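Local coordinates for protein GCN5-related N-acetyltransferase (PDB 3G3S) that is a GNAT-family protein that probably transfers an acetyl group from acetyl-CoA to an unknown substrate, at residues Q50-H61 with K71-W82; Y181-V189 with C212-D222. All coordinates share one frame; numbering follows the deposited sequence. Where two conformers were deposited one is given.

Contact 1 (Q50-H61 with K71-W82); sequences QSFFGFLAGQPH and KNIILVPQNQAW. With EDO (1,2-ethanediol), chain H; EDO (1,2-ethanediol), chain G.
W82, at the start of helix 80-90, is sandwiched between L56 and P60 where the beta-alpha-beta unit of strand 52-58, helix 62-68 and strand 73-77 brings its two parallel strands side by side. L56 CB sits over the six-membered ring of the indole, 3.7 Å from W82 CD2, and the leucine side chain crosses the ring system at about a right angle. P60 CA presses on the opposite face, 3.5 Å from the centroid of the six-membered ring, while P60 CG meets A81 CB. At the other end K71 lies over F52, its CD above the ring centre in a CH-pi contact at 4.0 Å. F53 and F55 leave the opposite side of the sheet and run alongside I74 and V76: the F53 ring takes I74 CB over its face, and F55 CD2 touches V76 CB at 3.6 Å. Six backbone hydrogen bonds join the segments, from F52 N to N72 O through Q78 N to L56 O. A side chain then takes over from the main chain: with CG anti to the backbone N (chi1 178°) and the chain extended beyond it, Q78 brings OE1 to G58 N, a nearly straight bond of 2.7 Å.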
loop_
_atom_site.group_PDB
_atom_site.type_symbol
_atom_site.label_atom_id
_atom_site.label_comp_id
_atom_site.label_asym_id
_atom_site.label_seq_id
_atom_site.Cartn_x
_atom_site.Cartn_y
_atom_site.Cartn_z
ATOM N N GLN A 50 15.935 -16.343 6.003
ATOM C CA GLN A 50 16.690 -17.597 5.976
ATOM C C GLN A 50 16.916 -18.033 4.534
ATOM O O GLN A 50 18.020 -18.434 4.171
ATOM C CB GLN A 50 15.932 -18.666 6.728
ATOM C CG GLN A 50 15.698 -18.319 8.201
ATOM C CD GLN A 50 14.947 -19.401 8.940
ATOM O OE1 GLN A 50 13.985 -19.964 8.426
ATOM N NE2 GLN A 50 15.380 -19.693 10.160
ATOM N N SER A 51 15.859 -17.995 3.732
ATOM C CA SER A 51 15.992 -18.184 2.295
ATOM C C SER A 51 15.576 -16.834 1.679
ATOM O O SER A 51 14.906 -16.035 2.338
ATOM C CB SER A 51 15.131 -19.326 1.782
ATOM O OG SER A 51 13.808 -18.912 1.726
ATOM N N PHE A 52 15.989 -16.573 0.443
ATOM C CA PHE A 52 15.769 -15.295 -0.199
ATOM C C PHE A 52 15.431 -15.372 -1.657
ATOM O O PHE A 52 15.745 -16.356 -2.349
ATOM C CB PHE A 52 17.084 -14.476 -0.184
ATOM C CG PHE A 52 17.571 -14.092 1.179
ATOM C CD1 PHE A 52 18.265 -15.005 1.974
ATOM C CD2 PHE A 52 17.382 -12.805 1.656
ATOM C CE1 PHE A 52 18.718 -14.636 3.240
ATOM C CE2 PHE A 52 17.827 -12.448 2.910
ATOM C CZ PHE A 52 18.501 -13.353 3.692
ATOM N N PHE A 53 14.822 -14.292 -2.120
ATOM C CA PHE A 53 14.646 -13.986 -3.517
ATOM C C PHE A 53 15.287 -12.648 -3.774
ATOM O O PHE A 53 15.163 -11.716 -2.973
ATOM C CB PHE A 53 13.183 -13.882 -3.909
ATOM C CG PHE A 53 12.569 -15.211 -4.173
ATOM C CD1 PHE A 53 12.130 -16.007 -3.123
ATOM C CD2 PHE A 53 12.450 -15.682 -5.470
ATOM C CE1 PHE A 53 11.575 -17.253 -3.375
ATOM C CE2 PHE A 53 11.882 -16.951 -5.725
ATOM C CZ PHE A 53 11.456 -17.717 -4.693
ATOM N N GLY A 54 15.869 -12.545 -4.953
ATOM C CA GLY A 54 16.475 -11.321 -5.455
ATOM C C GLY A 54 15.914 -11.114 -6.849
ATOM O O GLY A 54 16.279 -11.837 -7.767
ATOM N N PHE A 55 14.962 -10.201 -6.995
ATOM C CA PHE A 55 14.412 -9.873 -8.309
ATOM C C PHE A 55 15.152 -8.693 -8.847
ATOM O O PHE A 55 15.129 -7.617 -8.249
ATOM C CB PHE A 55 12.939 -9.551 -8.235
ATOM C CG PHE A 55 12.083 -10.735 -7.891
ATOM C CD1 PHE A 55 11.824 -11.060 -6.569
ATOM C CD2 PHE A 55 11.562 -11.528 -8.898
ATOM C CE1 PHE A 55 11.009 -12.138 -6.262
ATOM C CE2 PHE A 55 10.744 -12.634 -8.598
ATOM C CZ PHE A 55 10.479 -12.933 -7.295
ATOM N N LEU A 56 15.739 -8.872 -10.021
ATOM C CA LEU A 56 16.641 -7.869 -10.600
ATOM C C LEU A 56 16.068 -7.141 -11.809
ATOM O O LEU A 56 15.882 -7.748 -12.833
ATOM C CB LEU A 56 17.909 -8.603 -11.006
ATOM C CG LEU A 56 18.627 -9.245 -9.808
ATOM C CD1 LEU A 56 19.373 -10.537 -10.286
ATOM C CD2 LEU A 56 19.490 -8.193 -9.123
ATOM N N ALA A 57 15.853 -5.833 -11.706
ATOM C CA ALA A 57 15.231 -5.059 -12.789
ATOM C C ALA A 57 16.108 -3.907 -13.354
ATOM O O ALA A 57 17.090 -3.435 -12.731
ATOM C CB ALA A 57 13.889 -4.532 -12.312
ATOM N N GLY A 58 15.777 -3.496 -14.577
ATOM C CA GLY A 58 16.486 -2.400 -15.230
ATOM C C GLY A 58 17.766 -2.852 -15.926
ATOM O O GLY A 58 17.867 -3.962 -16.392
ATOM N N GLN A 59 18.722 -1.942 -16.069
ATOM C CA GLN A 59 19.974 -2.279 -16.671
ATOM C C GLN A 59 20.721 -3.201 -15.720
ATOM O O GLN A 59 20.629 -3.034 -14.498
ATOM C CB GLN A 59 20.803 -1.010 -16.944
ATOM C CG GLN A 59 20.176 -0.093 -17.981
ATOM C CD GLN A 59 20.041 -0.736 -19.377
ATOM O OE1 GLN A 59 20.923 -1.478 -19.829
ATOM N NE2 GLN A 59 18.938 -0.440 -20.062
ATOM N N PRO A 60 21.438 -4.196 -16.268
ATOM C CA PRO A 60 22.257 -5.098 -15.450
ATOM C C PRO A 60 23.314 -4.290 -14.768
ATOM O O PRO A 60 23.843 -3.364 -15.375
ATOM C CB PRO A 60 22.904 -6.038 -16.464
ATOM C CG PRO A 60 22.075 -5.923 -17.668
ATOM C CD PRO A 60 21.503 -4.540 -17.694
ATOM N N HIS A 61 23.559 -4.613 -13.507
ATOM C CA HIS A 61 24.502 -3.906 -12.665
ATOM C C HIS A 61 25.165 -4.866 -11.672
ATOM O O HIS A 61 24.502 -5.438 -10.825
ATOM C CB HIS A 61 23.791 -2.802 -11.893
ATOM C CG HIS A 61 24.728 -1.748 -11.425
ATOM N ND1 HIS A 61 25.650 -1.975 -10.430
ATOM C CD2 HIS A 61 24.950 -0.493 -11.869
ATOM C CE1 HIS A 61 26.384 -0.890 -10.262
ATOM N NE2 HIS A 61 25.973 0.027 -11.114
ATOM N N LYS A 71 24.138 -15.553 0.238
ATOM C CA LYS A 71 22.796 -15.787 0.758
ATOM C C LYS A 71 22.174 -17.005 0.107
ATOM O O LYS A 71 22.470 -17.333 -1.036
ATOM C CB LYS A 71 21.903 -14.578 0.500
ATOM C CG LYS A 71 22.321 -13.337 1.217
ATOM C CD LYS A 71 21.383 -12.204 0.861
ATOM C CE LYS A 71 21.617 -11.016 1.712
ATOM N NZ LYS A 71 22.998 -10.468 1.553
ATOM N N ASN A 72 21.296 -17.675 0.850
ATOM C CA ASN A 72 20.545 -18.794 0.322
ATOM C C ASN A 72 19.446 -18.174 -0.549
ATOM O O ASN A 72 18.302 -18.035 -0.110
ATOM C CB ASN A 72 19.970 -19.587 1.484
ATOM C CG ASN A 72 19.146 -20.761 1.033
ATOM O OD1 ASN A 72 19.332 -21.273 -0.082
ATOM N ND2 ASN A 72 18.209 -21.204 1.900
ATOM N N ILE A 73 19.798 -17.830 -1.785
ATOM C CA ILE A 73 18.955 -16.967 -2.645
ATOM C C ILE A 73 18.636 -17.475 -4.021
ATOM O O ILE A 73 19.460 -18.164 -4.640
ATOM C CB ILE A 73 19.678 -15.562 -2.812
ATOM C CG1 ILE A 73 18.766 -14.518 -3.428
ATOM C CG2 ILE A 73 20.933 -15.696 -3.646
ATOM C CD1 ILE A 73 19.133 -13.101 -3.104
ATOM N N ILE A 74 17.398 -17.200 -4.471
ATOM C CA ILE A 74 17.002 -17.425 -5.863
ATOM C C ILE A 74 17.069 -16.041 -6.558
ATOM O O ILE A 74 16.374 -15.095 -6.139
ATOM C CB ILE A 74 15.581 -18.098 -6.039
ATOM C CG1 ILE A 74 15.539 -19.478 -5.329
ATOM C CG2 ILE A 74 15.211 -18.205 -7.546
ATOM C CD1 ILE A 74 14.116 -20.154 -5.314
ATOM N N LEU A 75 17.957 -15.919 -7.556
ATOM C CA LEU A 75 18.107 -14.716 -8.362
ATOM C C LEU A 75 17.150 -14.804 -9.543
ATOM O O LEU A 75 17.174 -15.799 -10.290
ATOM C CB LEU A 75 19.510 -14.603 -8.944
ATOM C CG LEU A 75 20.655 -14.593 -7.961
ATOM C CD1 LEU A 75 21.958 -14.402 -8.723
ATOM C CD2 LEU A 75 20.445 -13.491 -6.976
ATOM N N VAL A 76 16.335 -13.773 -9.730
ATOM C CA VAL A 76 15.388 -13.768 -10.828
ATOM C C VAL A 76 15.642 -12.554 -11.737
ATOM O O VAL A 76 15.265 -11.448 -11.403
ATOM C CB VAL A 76 13.926 -13.781 -10.355
ATOM C CG1 VAL A 76 13.007 -13.874 -11.609
ATOM C CG2 VAL A 76 13.653 -14.926 -9.340
ATOM N N PRO A 77 16.269 -12.773 -12.900
ATOM C CA PRO A 77 16.530 -11.689 -13.832
ATOM C C PRO A 77 15.285 -11.219 -14.584
ATOM O O PRO A 77 14.535 -12.045 -15.113
ATOM C CB PRO A 77 17.470 -12.317 -14.843
ATOM C CG PRO A 77 17.217 -13.743 -14.813
ATOM C CD PRO A 77 16.768 -14.068 -13.415
ATOM N N GLN A 78 15.095 -9.910 -14.662
ATOM C CA GLN A 78 13.974 -9.359 -15.386
ATOM C C GLN A 78 14.111 -9.675 -16.852
ATOM O O GLN A 78 13.117 -9.881 -17.556
ATOM C CB GLN A 78 13.967 -7.853 -15.247
ATOM C CG GLN A 78 12.845 -7.153 -16.024
ATOM C CD GLN A 78 12.847 -5.651 -15.819
ATOM O OE1 GLN A 78 13.909 -4.974 -15.883
ATOM N NE2 GLN A 78 11.667 -5.104 -15.581
ATOM N N ASN A 79 15.350 -9.688 -17.319
ATOM C CA ASN A 79 15.635 -9.848 -18.740
ATOM C C ASN A 79 16.937 -10.602 -19.020
ATOM O O ASN A 79 17.709 -10.905 -18.126
ATOM C CB ASN A 79 15.619 -8.464 -19.412
ATOM C CG ASN A 79 16.592 -7.500 -18.772
ATOM O OD1 ASN A 79 17.755 -7.783 -18.741
ATOM N ND2 ASN A 79 16.114 -6.383 -18.240
ATOM N N GLN A 80 17.151 -10.909 -20.289
ATOM C CA GLN A 80 18.283 -11.704 -20.712
ATOM C C GLN A 80 19.608 -10.974 -20.494
ATOM O O GLN A 80 20.636 -11.630 -20.357
ATOM C CB GLN A 80 18.117 -12.097 -22.172
ATOM C CG GLN A 80 19.211 -13.012 -22.667
ATOM C CD GLN A 80 19.273 -14.313 -21.935
ATOM O OE1 GLN A 80 18.281 -15.027 -21.854
ATOM N NE2 GLN A 80 20.465 -14.675 -21.443
ATOM N N ALA A 81 19.570 -9.645 -20.451
ATOM C CA ALA A 81 20.792 -8.842 -20.227
ATOM C C ALA A 81 21.316 -9.109 -18.803
ATOM O O ALA A 81 22.535 -9.219 -18.557
ATOM C CB ALA A 81 20.524 -7.371 -20.449
ATOM N N TRP A 82 20.393 -9.204 -17.858
ATOM C CA TRP A 82 20.753 -9.601 -16.512
ATOM C C TRP A 82 21.294 -11.039 -16.469
ATOM O O TRP A 82 22.316 -11.286 -15.857
ATOM C CB TRP A 82 19.567 -9.479 -15.582
ATOM C CG TRP A 82 19.333 -8.150 -14.967
ATOM C CD1 TRP A 82 18.398 -7.238 -15.317
ATOM C CD2 TRP A 82 20.052 -7.586 -13.878
ATOM N NE1 TRP A 82 18.436 -6.177 -14.495
ATOM C CE2 TRP A 82 19.477 -6.331 -13.616
ATOM C CE3 TRP A 82 21.144 -8.013 -13.106
ATOM C CZ2 TRP A 82 19.918 -5.503 -12.574
ATOM C CZ3 TRP A 82 21.599 -7.192 -12.087
ATOM C CH2 TRP A 82 20.983 -5.948 -11.826
HETATM C C1 EDO H . 15.192 -13.571 -18.083
HETATM O O1 EDO H . 13.931 -12.922 -18.190
HETATM C C2 EDO H . 15.628 -13.963 -19.482
HETATM O O2 EDO H . 14.716 -14.966 -19.937
HETATM C C1 EDO G . 9.167 -9.584 -17.307
HETATM O O1 EDO G . 8.915 -8.254 -16.828
HETATM C C2 EDO G . 9.769 -10.444 -16.218
HETATM O O2 EDO G . 10.490 -11.506 -16.804
HETATM O O HOH W 1 21.130 -17.209 3.706
#

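Contact 2 (Y181-V189 with C212-D222); sequences YSAGIEIEV and CLDRGLYPSWD. With EDO (1,2-ethanediol), chain F.
Strands 184-189 and 218-220 run parallel, their axes 4.8 Å apart at closest and 24° from alignment. Four backbone hydrogen bonds join the segments: Y218 N to A183 O, I185 N to Y218 O, S220 N to I185 O and I187 N to S220 O. Direct pairing stops there; water 3 then sits between the segments, accepting from D222 N at 2.8 Å and lying 2.6 Å from I187 O. The chain enters by a type I turn, Y181 to G184, and helix 200-214 ends in a Schellman motif with G216 as its C-prime residue. On one side of the sheet the E186 chain starts out trans to N (chi1 -171°) and bends at chi2 (73°), folding the carboxylate over S220, whose OG donates to E186 OE2 at 2.6 Å from above the carboxylate plane. Water 4 donates to S220 OG and lies near E186 OE1; K104 NZ also hydrogen-bonds S220 OG, and T19 OG1 hydrogen-bonds E186 OE1. Y181 OH meets the edge of the Y218 ring, 3.4 Å from Y218 CD2. Apolar contacts carry the I185 and P219 side: I185 CD1 touches C212 SG at 3.5 Å, and I187 CD1 lies 3.9 Å from P219 CB. V189 CG2 approaches W221 CH2 at 3.6 Å. This beta-alpha-beta crossover matches beta4-alpha3-beta5 of the GNAT fold, whose parallel strands splay apart and whose helix start usually binds the acetyl-CoA pyrophosphate.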
loop_
_atom_site.group_PDB
_atom_site.type_symbol
_atom_site.label_atom_id
_atom_site.label_comp_id
_atom_site.label_asym_id
_atom_site.label_seq_id
_atom_site.Cartn_x
_atom_site.Cartn_y
_atom_site.Cartn_z
ATOM N N TYR A 181 1.368 -9.662 0.821
ATOM C CA TYR A 181 1.271 -8.319 0.253
ATOM C C TYR A 181 -0.130 -7.812 0.617
ATOM O O TYR A 181 -0.894 -8.532 1.235
ATOM C CB TYR A 181 1.581 -8.277 -1.235
ATOM C CG TYR A 181 0.613 -9.024 -2.111
ATOM C CD1 TYR A 181 0.670 -10.406 -2.207
ATOM C CD2 TYR A 181 -0.355 -8.350 -2.851
ATOM C CE1 TYR A 181 -0.236 -11.107 -3.009
ATOM C CE2 TYR A 181 -1.252 -9.046 -3.658
ATOM C CZ TYR A 181 -1.173 -10.425 -3.733
ATOM O OH TYR A 181 -2.061 -11.131 -4.534
ATOM N N SER A 182 -0.436 -6.585 0.241
ATOM C CA SER A 182 -1.681 -5.915 0.605
ATOM C C SER A 182 -2.937 -6.738 0.384
ATOM O O SER A 182 -3.836 -6.709 1.202
ATOM C CB SER A 182 -1.784 -4.599 -0.183
ATOM O OG SER A 182 -1.614 -4.815 -1.580
ATOM N N ALA A 183 -2.962 -7.498 -0.694
ATOM C CA ALA A 183 -4.149 -8.246 -1.067
ATOM C C ALA A 183 -3.964 -9.773 -1.091
ATOM O O ALA A 183 -4.829 -10.501 -1.602
ATOM C CB ALA A 183 -4.606 -7.750 -2.427
ATOM N N GLY A 184 -2.869 -10.294 -0.553
ATOM C CA GLY A 184 -2.698 -11.731 -0.642
ATOM C C GLY A 184 -1.421 -12.227 -0.050
ATOM O O GLY A 184 -0.780 -11.504 0.705
ATOM N N ILE A 185 -1.089 -13.475 -0.384
ATOM C CA ILE A 185 0.144 -14.135 0.062
ATOM C C ILE A 185 0.789 -14.923 -1.102
ATOM O O ILE A 185 0.161 -15.182 -2.133
ATOM C CB ILE A 185 -0.065 -15.110 1.257
ATOM C CG1 ILE A 185 -1.007 -16.268 0.851
ATOM C CG2 ILE A 185 -0.566 -14.360 2.486
ATOM C CD1 ILE A 185 -1.041 -17.458 1.810
ATOM N N GLU A 186 2.054 -15.269 -0.908
ATOM C CA GLU A 186 2.811 -16.085 -1.842
ATOM C C GLU A 186 2.990 -17.410 -1.140
ATOM O O GLU A 186 3.552 -17.468 -0.037
ATOM C CB GLU A 186 4.158 -15.445 -2.147
ATOM C CG GLU A 186 4.906 -16.122 -3.255
ATOM C CD GLU A 186 4.304 -15.848 -4.614
ATOM O OE1 GLU A 186 4.581 -14.779 -5.212
ATOM O OE2 GLU A 186 3.578 -16.723 -5.089
ATOM N N ILE A 187 2.489 -18.486 -1.755
ATOM C CA ILE A 187 2.465 -19.764 -1.103
ATOM C C ILE A 187 3.769 -20.540 -1.145
ATOM O O ILE A 187 4.518 -20.507 -2.117
ATOM C CB ILE A 187 1.318 -20.674 -1.693
ATOM C CG1 ILE A 187 -0.008 -20.054 -1.380
ATOM C CG2 ILE A 187 1.433 -22.131 -1.151
ATOM C CD1 ILE A 187 -1.218 -20.914 -1.854
ATOM N N GLU A 188 4.028 -21.195 -0.021
ATOM C CA GLU A 188 5.139 -22.097 0.173
ATOM C C GLU A 188 4.478 -23.378 0.616
ATOM O O GLU A 188 3.712 -23.344 1.571
ATOM C CB GLU A 188 6.001 -21.603 1.312
ATOM C CG GLU A 188 7.057 -22.574 1.829
ATOM C CD GLU A 188 8.242 -22.779 0.894
ATOM O OE1 GLU A 188 8.416 -22.045 -0.092
ATOM O OE2 GLU A 188 9.025 -23.694 1.186
ATOM N N VAL A 189 4.789 -24.478 -0.060
ATOM C CA VAL A 189 4.316 -25.786 0.326
ATOM C C VAL A 189 5.536 -26.682 0.523
ATOM O O VAL A 189 6.472 -26.675 -0.308
ATOM C CB VAL A 189 3.387 -26.403 -0.733
ATOM C CG1 VAL A 189 2.902 -27.738 -0.259
ATOM C CG2 VAL A 189 2.206 -25.479 -1.014
ATOM N N CYS A 212 -7.554 -18.435 2.524
ATOM C CA CYS A 212 -7.277 -17.166 1.862
ATOM C C CYS A 212 -8.517 -16.563 1.255
ATOM O O CYS A 212 -8.867 -15.425 1.542
ATOM C CB CYS A 212 -6.238 -17.351 0.770
ATOM S SG CYS A 212 -4.575 -17.446 1.498
ATOM N N LEU A 213 -9.179 -17.347 0.421
ATOM C CA LEU A 213 -10.394 -16.905 -0.231
ATOM C C LEU A 213 -11.423 -16.435 0.795
ATOM O O LEU A 213 -12.053 -15.392 0.629
ATOM C CB LEU A 213 -10.954 -18.015 -1.116
ATOM C CG LEU A 213 -10.111 -18.485 -2.318
ATOM C CD1 LEU A 213 -10.905 -19.517 -3.061
ATOM C CD2 LEU A 213 -9.682 -17.370 -3.285
ATOM N N ASP A 214 -11.551 -17.177 1.883
ATOM C CA ASP A 214 -12.458 -16.815 2.967
ATOM C C ASP A 214 -12.154 -15.436 3.555
ATOM O O ASP A 214 -13.056 -14.740 3.997
ATOM C CB ASP A 214 -12.357 -17.857 4.080
ATOM C CG ASP A 214 -13.278 -17.563 5.235
ATOM O OD1 ASP A 214 -14.514 -17.659 5.043
ATOM O OD2 ASP A 214 -12.757 -17.254 6.334
ATOM N N ARG A 215 -10.885 -15.044 3.577
ATOM C CA ARG A 215 -10.490 -13.742 4.120
ATOM C C ARG A 215 -10.329 -12.676 3.025
ATOM O O ARG A 215 -9.884 -11.573 3.304
ATOM C CB ARG A 215 -9.153 -13.868 4.869
ATOM C CG ARG A 215 -9.164 -14.724 6.092
ATOM C CD ARG A 215 -7.765 -15.202 6.398
ATOM N NE ARG A 215 -7.606 -15.838 7.715
ATOM C CZ ARG A 215 -8.034 -17.059 8.054
ATOM N NH1 ARG A 215 -8.724 -17.826 7.207
ATOM N NH2 ARG A 215 -7.791 -17.517 9.278
ATOM N N GLY A 216 -10.676 -12.999 1.786
ATOM C CA GLY A 216 -10.500 -12.059 0.680
ATOM C C GLY A 216 -9.068 -11.863 0.194
ATOM O O GLY A 216 -8.784 -10.898 -0.503
ATOM N N LEU A 217 -8.181 -12.789 0.530
ATOM C CA LEU A 217 -6.787 -12.729 0.118
ATOM C C LEU A 217 -6.578 -13.563 -1.132
ATOM O O LEU A 217 -7.221 -14.595 -1.293
ATOM C CB LEU A 217 -5.901 -13.280 1.236
ATOM C CG LEU A 217 -6.036 -12.567 2.576
ATOM C CD1 LEU A 217 -5.270 -13.294 3.641
ATOM C CD2 LEU A 217 -5.580 -11.131 2.446
ATOM N N TYR A 218 -5.729 -13.107 -2.047
ATOM C CA TYR A 218 -5.391 -13.914 -3.213
ATOM C C TYR A 218 -4.234 -14.829 -2.843
ATOM O O TYR A 218 -3.196 -14.339 -2.350
ATOM C CB TYR A 218 -4.995 -13.081 -4.426
ATOM C CG TYR A 218 -4.550 -13.956 -5.562
ATOM C CD1 TYR A 218 -5.469 -14.729 -6.252
ATOM C CD2 TYR A 218 -3.200 -14.068 -5.930
ATOM C CE1 TYR A 218 -5.084 -15.574 -7.274
ATOM C CE2 TYR A 218 -2.813 -14.911 -6.975
ATOM C CZ TYR A 218 -3.781 -15.665 -7.642
ATOM O OH TYR A 218 -3.440 -16.505 -8.666
ATOM N N PRO A 219 -4.411 -16.159 -2.987
ATOM C CA PRO A 219 -3.339 -17.112 -2.733
ATOM C C PRO A 219 -2.502 -17.330 -3.986
ATOM O O PRO A 219 -2.901 -18.017 -4.919
ATOM C CB PRO A 219 -4.094 -18.380 -2.337
ATOM C CG PRO A 219 -5.395 -18.277 -3.069
ATOM C CD PRO A 219 -5.677 -16.846 -3.333
ATOM N N SER A 220 -1.330 -16.704 -4.030
ATOM C CA SER A 220 -0.455 -16.838 -5.208
ATOM C C SER A 220 0.408 -18.080 -5.221
ATOM O O SER A 220 0.895 -18.519 -4.160
ATOM C CB SER A 220 0.518 -15.643 -5.267
ATOM O OG SER A 220 1.448 -15.802 -6.307
ATOM N N TRP A 221 0.655 -18.608 -6.413
ATOM C CA TRP A 221 1.561 -19.748 -6.600
ATOM C C TRP A 221 2.623 -19.417 -7.651
ATOM O O TRP A 221 2.309 -18.962 -8.759
ATOM C CB TRP A 221 0.796 -20.980 -7.054
ATOM C CG TRP A 221 1.515 -22.278 -6.907
ATOM C CD1 TRP A 221 2.538 -22.754 -7.677
ATOM C CD2 TRP A 221 1.211 -23.311 -5.979
ATOM N NE1 TRP A 221 2.907 -24.006 -7.272
ATOM C CE2 TRP A 221 2.111 -24.385 -6.232
ATOM C CE3 TRP A 221 0.279 -23.438 -4.943
ATOM C CZ2 TRP A 221 2.120 -25.550 -5.472
ATOM C CZ3 TRP A 221 0.281 -24.618 -4.188
ATOM C CH2 TRP A 221 1.199 -25.654 -4.465
ATOM N N ASP A 222 3.883 -19.640 -7.303
ATOM C CA ASP A 222 4.975 -19.461 -8.230
ATOM C C ASP A 222 5.777 -20.761 -8.072
ATOM O O ASP A 222 6.379 -21.017 -7.038
ATOM C CB ASP A 222 5.775 -18.216 -7.898
ATOM C CG ASP A 222 6.627 -17.746 -9.025
ATOM O OD1 ASP A 222 6.102 -17.334 -10.073
ATOM O OD2 ASP A 222 7.870 -17.677 -8.806
HETATM C C1 EDO F . 8.179 -19.047 -2.326
HETATM O O1 EDO F . 8.191 -20.475 -2.431
HETATM C C2 EDO F . 8.021 -18.395 -3.692
HETATM O O2 EDO F . 7.407 -19.304 -4.614
HETATM O O HOH W 2 -7.016 -10.016 -3.013
HETATM O O HOH W 3 4.443 -19.519 -4.553
HETATM O O HOH W 4 3.761 -14.573 -7.656
#

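Going from the N terminus, contact 1 closes first: strand 52-58 leads through helix 62-68 to strand 73-77, a short crossover with nine residues between the segments. The chain then passes through strand 94-102 and the later strands before contact 2 opens at residue 181 and closes through helix 200-214, with 22 residues between its segments. The two follow in series, neither nested nor crossed. Their centres are about 23 Å apart, on opposite sides of the chain's centre, yet both belong to one mixed sheet. Between strands 73-77 and 218-223 lie strands 239-248 and 94-102, so the C-terminal strand helps join the early crossover to the late one.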